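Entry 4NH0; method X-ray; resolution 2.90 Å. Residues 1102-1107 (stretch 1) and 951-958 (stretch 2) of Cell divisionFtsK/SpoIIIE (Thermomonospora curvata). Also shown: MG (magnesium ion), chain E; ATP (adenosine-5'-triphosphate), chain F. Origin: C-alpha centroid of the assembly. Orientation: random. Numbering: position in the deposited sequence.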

# COMPACT_ATOMS: atom_id res chain seq x y z
N GLY A 1102 26.48 19.12 31.14
CA GLY A 1102 27.55 19.10 30.16
C GLY A 1102 27.07 19.14 28.73
O GLY A 1102 25.90 18.94 28.44
N LEU A 1103 28.01 19.41 27.82
CA LEU A 1103 27.70 19.43 26.40
C LEU A 1103 28.81 18.75 25.60
O LEU A 1103 29.98 19.08 25.74
CB LEU A 1103 27.51 20.87 25.91
CG LEU A 1103 27.18 21.03 24.43
CD1 LEU A 1103 25.96 20.22 24.07
CD2 LEU A 1103 26.97 22.48 24.08
N VAL A 1104 28.42 17.80 24.76
CA VAL A 1104 29.37 17.12 23.89
C VAL A 1104 29.09 17.49 22.44
O VAL A 1104 28.09 17.07 21.87
CB VAL A 1104 29.30 15.59 24.05
CG1 VAL A 1104 30.25 14.91 23.08
CG2 VAL A 1104 29.64 15.20 25.48
N MET A 1105 29.98 18.28 21.85
CA MET A 1105 29.79 18.76 20.49
C MET A 1105 30.42 17.83 19.46
O MET A 1105 30.46 16.61 19.65
CB MET A 1105 30.36 20.17 20.34
CG MET A 1105 29.56 21.23 21.09
SD MET A 1105 30.34 22.85 21.06
CE MET A 1105 28.93 23.91 21.36
N SER A 1106 30.91 18.41 18.37
CA SER A 1106 31.51 17.64 17.29
C SER A 1106 32.82 16.99 17.74
O SER A 1106 33.62 17.61 18.44
CB SER A 1106 31.76 18.53 16.07
OG SER A 1106 32.34 17.80 15.01
N GLY A 1107 33.02 15.75 17.33
CA GLY A 1107 34.24 15.03 17.67
C GLY A 1107 34.34 13.70 16.95
O GLY A 1107 33.78 13.52 15.87
MG MG E . 38.12 28.35 20.74
PG ATP F . 38.87 27.05 18.17
O1G ATP F . 38.93 28.48 17.70
O2G ATP F . 39.61 26.07 17.30
O3G ATP F . 39.11 26.88 19.65
PB ATP F . 36.17 27.47 18.74
O1B ATP F . 36.77 28.70 19.38
O2B ATP F . 35.38 26.50 19.57
O3B ATP F . 37.32 26.65 17.98
PA ATP F . 34.41 29.33 17.67
O1A ATP F . 33.40 29.21 18.78
O2A ATP F . 35.43 30.45 17.71
O3A ATP F . 35.20 27.94 17.55
O5' ATP F . 33.62 29.41 16.27
C5' ATP F . 34.27 29.06 15.05
C4' ATP F . 33.25 29.21 13.92
O4' ATP F . 32.08 28.48 14.26
C3' ATP F . 32.85 30.67 13.75
O3' ATP F . 33.25 31.13 12.46
C2' ATP F . 31.34 30.70 13.85
O2' ATP F . 30.78 31.23 12.65
C1' ATP F . 30.90 29.25 14.04
N9 ATP F . 30.00 29.14 15.21
C8 ATP F . 30.36 29.29 16.49
N7 ATP F . 29.31 29.12 17.33
C5 ATP F . 28.23 28.85 16.57
C6 ATP F . 26.80 28.57 16.81
N6 ATP F . 26.29 28.54 18.06
N1 ATP F . 26.01 28.34 15.73
C2 ATP F . 26.50 28.37 14.48
N3 ATP F . 27.79 28.62 14.19
C4 ATP F . 28.69 28.87 15.17
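Stretch 2, residues 951-958: ECGKSNLL

Stretch 1 starts as a strand at Gly1102 and is loop by Ser1106. Stretch 2 begins as a loop, Glu951 to Gly953, and turns into a helix at Lys954, with Gly953 as N-cap. Strand and helix run in roughly opposite directions. The start of the helix is held by Leu957 N to Gly953 O (3.1 Å) and Leu958 N to Lys954 O (3.0 Å). Gly953 has phi/psi of 133/26, a conformation that calls for glycine. The nearest CA atoms across the stretches are those of Ser1106 and Cys952, 6.3 Å apart.

The contact with stretch 1 is small and made mainly by side chains. It buries 228 Å² in total, and no hydrogen bond crosses it. Met1105 is the centre. Met1105 SD lies 3.5 Å from Cys952 SG, with Cys952 in the p rotamer. Met1105 CE packs 4.0 Å from Leu957 CD2. Leu1103 CD2 meets the same Leu957 CD2 at 3.6 Å. Ser1106 CB rests 4.3 Å from Cys952 CB.

Met1105 also touches backbone: CE is 3.8 Å from Gly953 O, and SD is 4.4 Å from Lys954 N.

Several polar groups of stretch 2, mostly backbone N atoms, bind the nucleotide and its magnesium ion. Lys954 NZ and Lys954 N bond ATP O2B at 2.6 and 2.7 Å. Ser955 OG binds MG at 2.2 Å.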

# COMPACT_ATOMS: atom_id res chain seq x y z
N GLU A 951 37.09 24.53 16.01
CA GLU A 951 36.07 25.30 15.29
C GLU A 951 34.72 24.59 15.28
O GLU A 951 34.20 24.24 14.23
CB GLU A 951 36.52 25.58 13.86
CG GLU A 951 37.78 26.42 13.75
CD GLU A 951 38.09 26.83 12.33
OE1 GLU A 951 37.16 26.79 11.49
OE2 GLU A 951 39.25 27.18 12.04
N CYS A 952 34.16 24.38 16.47
CA CYS A 952 32.84 23.77 16.59
C CYS A 952 31.87 24.73 17.25
O CYS A 952 30.67 24.70 16.98
CB CYS A 952 32.92 22.47 17.39
SG CYS A 952 33.30 22.69 19.14
N GLY A 953 32.39 25.59 18.13
CA GLY A 953 31.57 26.59 18.79
C GLY A 953 31.80 26.68 20.29
O GLY A 953 30.91 27.10 21.03
N LYS A 954 33.00 26.29 20.73
CA LYS A 954 33.33 26.33 22.15
C LYS A 954 33.39 27.76 22.67
O LYS A 954 32.63 28.14 23.55
CB LYS A 954 34.65 25.61 22.43
CG LYS A 954 34.62 24.11 22.18
CD LYS A 954 36.03 23.54 22.14
CE LYS A 954 36.60 23.58 20.73
NZ LYS A 954 37.24 24.88 20.41
N SER A 955 34.30 28.55 22.11
CA SER A 955 34.51 29.93 22.55
C SER A 955 33.24 30.77 22.45
O SER A 955 32.99 31.62 23.30
CB SER A 955 35.62 30.58 21.72
OG SER A 955 36.82 29.83 21.80
N ASN A 956 32.45 30.52 21.41
CA ASN A 956 31.19 31.23 21.24
C ASN A 956 30.20 30.92 22.35
O ASN A 956 29.53 31.81 22.87
CB ASN A 956 30.57 30.89 19.88
CG ASN A 956 29.18 31.47 19.71
OD1 ASN A 956 29.03 32.63 19.32
ND2 ASN A 956 28.16 30.68 20.01
N LEU A 957 30.11 29.64 22.70
CA LEU A 957 29.22 29.21 23.77
C LEU A 957 29.66 29.80 25.10
O LEU A 957 28.83 30.12 25.95
CB LEU A 957 29.19 27.68 23.86
CG LEU A 957 28.41 27.08 25.03
CD1 LEU A 957 26.96 27.50 24.98
CD2 LEU A 957 28.54 25.57 25.03
N LEU A 958 30.96 29.94 25.28
CA LEU A 958 31.52 30.49 26.51
C LEU A 958 31.17 31.97 26.65
O LEU A 958 30.88 32.44 27.75
CB LEU A 958 33.03 30.29 26.56
CG LEU A 958 33.52 29.03 27.27
CD1 LEU A 958 33.26 29.13 28.75
CD2 LEU A 958 32.86 27.79 26.70
O HOH W 1 37.71 27.98 22.67
O HOH W 2 38.60 30.29 20.44